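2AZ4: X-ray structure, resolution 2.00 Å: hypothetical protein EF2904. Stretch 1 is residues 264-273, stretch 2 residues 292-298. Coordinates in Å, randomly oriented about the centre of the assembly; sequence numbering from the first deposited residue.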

ATOM      1  N   ASN A 264       0.560   7.009  -3.817  1.00 16.79           N
ATOM      2  CA  ASN A 264       1.866   7.700  -3.766  1.00 16.65           C
ATOM      3  C   ASN A 264       1.732   9.205  -3.935  1.00 16.78           C
ATOM      4  O   ASN A 264       2.223   9.798  -4.909  1.00 17.35           O
ATOM      5  CB  ASN A 264       2.861   7.129  -4.793  1.00 15.69           C
ATOM      6  CG  ASN A 264       4.292   7.377  -4.395  1.00 16.23           C
ATOM      7  OD1 ASN A 264       4.585   8.280  -3.600  1.00 15.44           O
ATOM      8  ND2 ASN A 264       5.206   6.575  -4.939  1.00 15.58           N
ATOM      9  N   VAL A 265       1.086   9.836  -2.959  1.00 18.22           N
ATOM     10  CA  VAL A 265       0.708  11.242  -3.074  1.00 18.27           C
ATOM     11  C   VAL A 265       1.951  12.129  -3.132  1.00 18.08           C
ATOM     12  O   VAL A 265       1.972  13.128  -3.839  1.00 16.20           O
ATOM     13  CB  VAL A 265      -0.200  11.687  -1.923  1.00 19.47           C
ATOM     14  CG1 VAL A 265      -0.891  12.978  -2.295  1.00 21.73           C
ATOM     15  CG2 VAL A 265      -1.294  10.647  -1.662  1.00 19.60           C
ATOM     16  N   GLU A 266       2.992  11.743  -2.399  1.00 17.54           N
ATOM     17  CA  GLU A 266       4.221  12.538  -2.373  1.00 18.28           C
ATOM     18  C   GLU A 266       4.969  12.556  -3.687  1.00 16.69           C
ATOM     19  O   GLU A 266       5.654  13.531  -3.977  1.00 16.75           O
ATOM     20  CB  GLU A 266       5.158  12.064  -1.267  1.00 19.23           C
ATOM     21  CG  GLU A 266       4.876  12.662   0.089  1.00 24.81           C
ATOM     22  CD  GLU A 266       6.068  12.494   1.025  1.00 30.66           C
ATOM     23  OE1 GLU A 266       7.026  13.299   0.931  1.00 32.56           O
ATOM     24  OE2 GLU A 266       6.059  11.533   1.814  1.00 33.18           O
ATOM     25  N   ARG A 267       4.894  11.473  -4.461  1.00 15.74           N
ATOM     26  CA  ARG A 267       5.480  11.493  -5.794  1.00 15.31           C
ATOM     27  C   ARG A 267       4.757  12.538  -6.653  1.00 15.58           C
ATOM     28  O   ARG A 267       5.402  13.333  -7.328  1.00 15.27           O
ATOM     29  CB  ARG A 267       5.456  10.114  -6.472  1.00 14.69           C
ATOM     30  CG  ARG A 267       6.066  10.125  -7.878  1.00 15.06           C
ATOM     31  CD  ARG A 267       6.127   8.742  -8.559  1.00 13.95           C
ATOM     32  NE  ARG A 267       6.883   7.764  -7.773  1.00 13.02           N
ATOM     33  CZ  ARG A 267       6.982   6.470  -8.084  1.00 13.82           C
ATOM     34  NH1 ARG A 267       6.401   6.010  -9.189  1.00 13.49           N
ATOM     35  NH2 ARG A 267       7.656   5.633  -7.294  1.00 14.23           N
ATOM     36  N   PHE A 268       3.422  12.547  -6.620  1.00 15.54           N
ATOM     37  CA  PHE A 268       2.665  13.591  -7.345  1.00 16.20           C
ATOM     38  C   PHE A 268       3.050  14.987  -6.888  1.00 16.47           C
ATOM     39  O   PHE A 268       3.363  15.851  -7.720  1.00 16.29           O
ATOM     40  CB  PHE A 268       1.166  13.370  -7.214  1.00 16.30           C
ATOM     41  CG  PHE A 268       0.654  12.269  -8.079  1.00 16.83           C
ATOM     42  CD1 PHE A 268       0.259  12.532  -9.410  1.00 15.74           C
ATOM     43  CD2 PHE A 268       0.581  10.953  -7.595  1.00 16.50           C
ATOM     44  CE1 PHE A 268      -0.240  11.508 -10.232  1.00 15.18           C
ATOM     45  CE2 PHE A 268       0.095   9.911  -8.419  1.00 17.63           C
ATOM     46  CZ  PHE A 268      -0.324  10.186  -9.737  1.00 17.50           C
ATOM     47  N   ALA A 269       3.072  15.186  -5.570  1.00 16.57           N
ATOM     48  CA  ALA A 269       3.550  16.433  -4.966  1.00 18.06           C
ATOM     49  C   ALA A 269       4.928  16.858  -5.460  1.00 18.30           C
ATOM     50  O   ALA A 269       5.136  18.036  -5.811  1.00 18.88           O
ATOM     51  CB  ALA A 269       3.498  16.350  -3.424  1.00 17.53           C
ATOM     52  N   LYS A 270       5.876  15.920  -5.501  1.00 19.38           N
ATOM     53  CA  LYS A 270       7.235  16.223  -5.995  1.00 20.64           C
ATOM     54  C   LYS A 270       7.279  16.566  -7.464  1.00 20.47           C
ATOM     55  O   LYS A 270       8.047  17.449  -7.894  1.00 20.84           O
ATOM     56  CB  LYS A 270       8.213  15.065  -5.731  1.00 21.32           C
ATOM     57  CG  LYS A 270       8.386  14.720  -4.263  1.00 23.93           C
ATOM     58  CD  LYS A 270       9.089  15.865  -3.496  1.00 32.24           C
ATOM     59  CE  LYS A 270       8.823  15.801  -1.991  1.00 36.28           C
ATOM     60  NZ  LYS A 270       9.853  16.570  -1.209  1.00 39.23           N
ATOM     61  N   ILE A 271       6.497  15.846  -8.259  1.00 20.23           N
ATOM     62  CA  ILE A 271       6.410  16.159  -9.679  1.00 20.83           C
ATOM     63  C   ILE A 271       5.928  17.609  -9.865  1.00 21.16           C
ATOM     64  O   ILE A 271       6.537  18.376 -10.612  1.00 21.10           O
ATOM     65  CB  ILE A 271       5.552  15.100 -10.461  1.00 21.24           C
ATOM     66  CG1 ILE A 271       6.322  13.781 -10.525  1.00 20.95           C
ATOM     67  CG2 ILE A 271       5.218  15.587 -11.882  1.00 20.44           C
ATOM     68  CD1 ILE A 271       5.461  12.579 -10.865  1.00 23.01           C
ATOM     69  N   ILE A 272       4.846  17.973  -9.182  1.00 21.36           N
ATOM     70  CA  ILE A 272       4.327  19.342  -9.189  1.00 22.88           C
ATOM     71  C   ILE A 272       5.398  20.373  -8.794  1.00 23.98           C
ATOM     72  O   ILE A 272       5.518  21.436  -9.423  1.00 24.83           O
ATOM     73  CB  ILE A 272       3.085  19.433  -8.263  1.00 22.14           C
ATOM     74  CG1 ILE A 272       1.948  18.593  -8.848  1.00 20.97           C
ATOM     75  CG2 ILE A 272       2.643  20.873  -8.046  1.00 23.89           C
ATOM     76  CD1 ILE A 272       0.748  18.455  -7.934  1.00 19.18           C
ATOM     77  N   GLU A 273       6.188  20.036  -7.773  1.00 25.21           N
ATOM     78  CA  GLU A 273       7.259  20.905  -7.245  1.00 27.30           C
ATOM     79  C   GLU A 273       8.326  21.185  -8.303  1.00 26.50           C
ATOM     80  O   GLU A 273       8.743  22.336  -8.472  1.00 26.89           O
ATOM     81  CB  GLU A 273       7.891  20.277  -5.988  1.00 27.04           C
ATOM     82  CG  GLU A 273       8.909  21.136  -5.218  1.00 30.48           C
ATOM     83  CD  GLU A 273       9.801  20.308  -4.269  1.00 31.93           C
ATOM     84  OE1 GLU A 273       9.329  19.266  -3.747  1.00 35.88           O
ATOM     85  OE2 GLU A 273      10.983  20.702  -4.036  1.00 38.18           O
TER
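Stretch 2 292-298: VFGIEVR

Residues 265-273 form a helix that continues beyond the stretch, with Asn264 at its N-cap. The Asn264 side chain accepts a weak capping bond from the first turn, Arg267 N to Asn264 OD1, 3.3 Å; farther along, regular i to i+4 bonds take over, such as Ala269 N to Val265 O at 2.9 Å. Stretch 2 begins with the last two residues of another helix, Val292 and Phe293. At Gly294 the chain leaves helical geometry with a positive phi (67°), a conformation that glycine adopts readily, and from Ile295 onward it is extended, with phi/psi of -86/132, -110/117 and -124/157 for Ile295 to Val297. The two stretches run in the same direction, as the CA pairs show: Val265 CA lies 8.1 Å from Val292 CA, Ala269 CA 7.8 Å from Ile295 CA, and Ile272 CA 7.7 Å from Val297 CA. This near-constant spacing leaves room for side chains between the backbones, and no hydrogen bond crosses the gap.

The contact is made by side chains. Val265, Ala269 and Ile272, spaced three or four residues apart and so on one side of the helix, all point toward stretch 2. Phe293 packs at the N-terminal end: its CE2 lies 3.7 Å from Val265 CG1 and 4.1 Å from Ala269 CB, while its CZ approaches the aliphatic CG of Glu266 to 3.5 Å. All three neighbours meet the ring obliquely. Ala269 CB also touches Ile295 CD1 at 4.2 Å, so this small residue contacts both Phe293 and Ile295. One turn on, Ile272 CD1 reaches Val297 CG2 at 3.7 Å and, more loosely, Ile295 CG2 at 4.4 Å. In the extended segment, Ile295 and Val297 point toward the helix whereas the intervening Glu296 points away, the alternation expected of such a backbone.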

ATOM      1  N   VAL A 292      -4.814  15.988   1.470  1.00 22.52           N
ATOM      2  CA  VAL A 292      -3.629  15.546   2.202  1.00 22.76           C
ATOM      3  C   VAL A 292      -2.589  16.662   2.459  1.00 22.80           C
ATOM      4  O   VAL A 292      -2.049  16.766   3.562  1.00 23.02           O
ATOM      5  CB  VAL A 292      -2.970  14.309   1.476  1.00 22.97           C
ATOM      6  CG1 VAL A 292      -1.649  13.932   2.112  1.00 25.00           C
ATOM      7  CG2 VAL A 292      -3.901  13.106   1.525  1.00 22.88           C
ATOM      8  N   PHE A 293      -2.296  17.476   1.443  1.00 23.41           N
ATOM      9  CA  PHE A 293      -1.220  18.471   1.512  1.00 23.82           C
ATOM     10  C   PHE A 293      -1.638  19.936   1.433  1.00 23.83           C
ATOM     11  O   PHE A 293      -0.796  20.827   1.601  1.00 23.70           O
ATOM     12  CB  PHE A 293      -0.182  18.216   0.412  1.00 24.45           C
ATOM     13  CG  PHE A 293       0.628  16.972   0.616  1.00 26.45           C
ATOM     14  CD1 PHE A 293       1.306  16.754   1.809  1.00 27.89           C
ATOM     15  CD2 PHE A 293       0.719  16.018  -0.381  1.00 28.23           C
ATOM     16  CE1 PHE A 293       2.057  15.612   1.997  1.00 29.17           C
ATOM     17  CE2 PHE A 293       1.462  14.854  -0.187  1.00 27.71           C
ATOM     18  CZ  PHE A 293       2.131  14.656   0.994  1.00 27.71           C
ATOM     19  N   GLY A 294      -2.909  20.195   1.157  1.00 23.22           N
ATOM     20  CA  GLY A 294      -3.364  21.562   0.888  1.00 24.07           C
ATOM     21  C   GLY A 294      -2.804  22.130  -0.412  1.00 24.38           C
ATOM     22  O   GLY A 294      -2.826  23.340  -0.620  1.00 24.15           O
ATOM     23  N   ILE A 295      -2.298  21.261  -1.286  1.00 23.70           N
ATOM     24  CA  ILE A 295      -1.711  21.712  -2.538  1.00 24.51           C
ATOM     25  C   ILE A 295      -2.804  21.871  -3.599  1.00 23.82           C
ATOM     26  O   ILE A 295      -3.673  21.017  -3.745  1.00 23.64           O
ATOM     27  CB  ILE A 295      -0.570  20.796  -2.998  1.00 24.51           C
ATOM     28  CG1 ILE A 295       0.648  21.000  -2.092  1.00 25.94           C
ATOM     29  CG2 ILE A 295      -0.184  21.087  -4.473  1.00 26.63           C
ATOM     30  CD1 ILE A 295       1.765  19.952  -2.303  1.00 26.12           C
ATOM     31  N   GLU A 296      -2.784  23.004  -4.293  1.00 23.60           N
ATOM     32  CA  GLU A 296      -3.767  23.282  -5.319  1.00 24.07           C
ATOM     33  C   GLU A 296      -3.074  23.240  -6.658  1.00 23.60           C
ATOM     34  O   GLU A 296      -2.143  24.002  -6.906  1.00 25.27           O
ATOM     35  CB  GLU A 296      -4.448  24.618  -5.087  1.00 24.62           C
ATOM     36  CG  GLU A 296      -5.350  24.596  -3.858  1.00 26.53           C
ATOM     37  CD  GLU A 296      -6.386  25.676  -3.882  1.00 30.73           C
ATOM     38  OE1 GLU A 296      -6.305  26.584  -3.023  1.00 33.93           O
ATOM     39  OE2 GLU A 296      -7.285  25.619  -4.750  1.00 30.41           O
ATOM     40  N   VAL A 297      -3.492  22.295  -7.489  1.00 22.31           N
ATOM     41  CA  VAL A 297      -2.898  22.109  -8.794  1.00 21.28           C
ATOM     42  C   VAL A 297      -4.020  22.193  -9.828  1.00 20.13           C
ATOM     43  O   VAL A 297      -5.180  21.943  -9.498  1.00 18.76           O
ATOM     44  CB  VAL A 297      -2.133  20.737  -8.863  1.00 21.77           C
ATOM     45  CG1 VAL A 297      -3.094  19.533  -8.698  1.00 20.51           C
ATOM     46  CG2 VAL A 297      -1.322  20.607 -10.151  1.00 23.11           C
ATOM     47  N   ARG A 298      -3.668  22.524 -11.067  1.00 19.19           N
ATOM     48  CA  ARG A 298      -4.602  22.464 -12.208  1.00 18.64           C
ATOM     49  C   ARG A 298      -5.068  21.028 -12.443  1.00 18.42           C
ATOM     50  O   ARG A 298      -4.376  20.067 -12.094  1.00 18.34           O
ATOM     51  CB  ARG A 298      -3.984  23.085 -13.482  1.00 18.98           C
ATOM     52  CG  ARG A 298      -3.837  24.608 -13.395  1.00 19.78           C
ATOM     53  CD  ARG A 298      -2.862  25.141 -14.457  1.00 21.34           C
ATOM     54  NE  ARG A 298      -2.595  26.568 -14.262  1.00 25.03           N
ATOM     55  CZ  ARG A 298      -1.749  27.082 -13.357  1.00 29.10           C
ATOM     56  NH1 ARG A 298      -1.063  26.298 -12.517  1.00 25.23           N
ATOM     57  NH2 ARG A 298      -1.607  28.401 -13.277  1.00 30.39           N
TER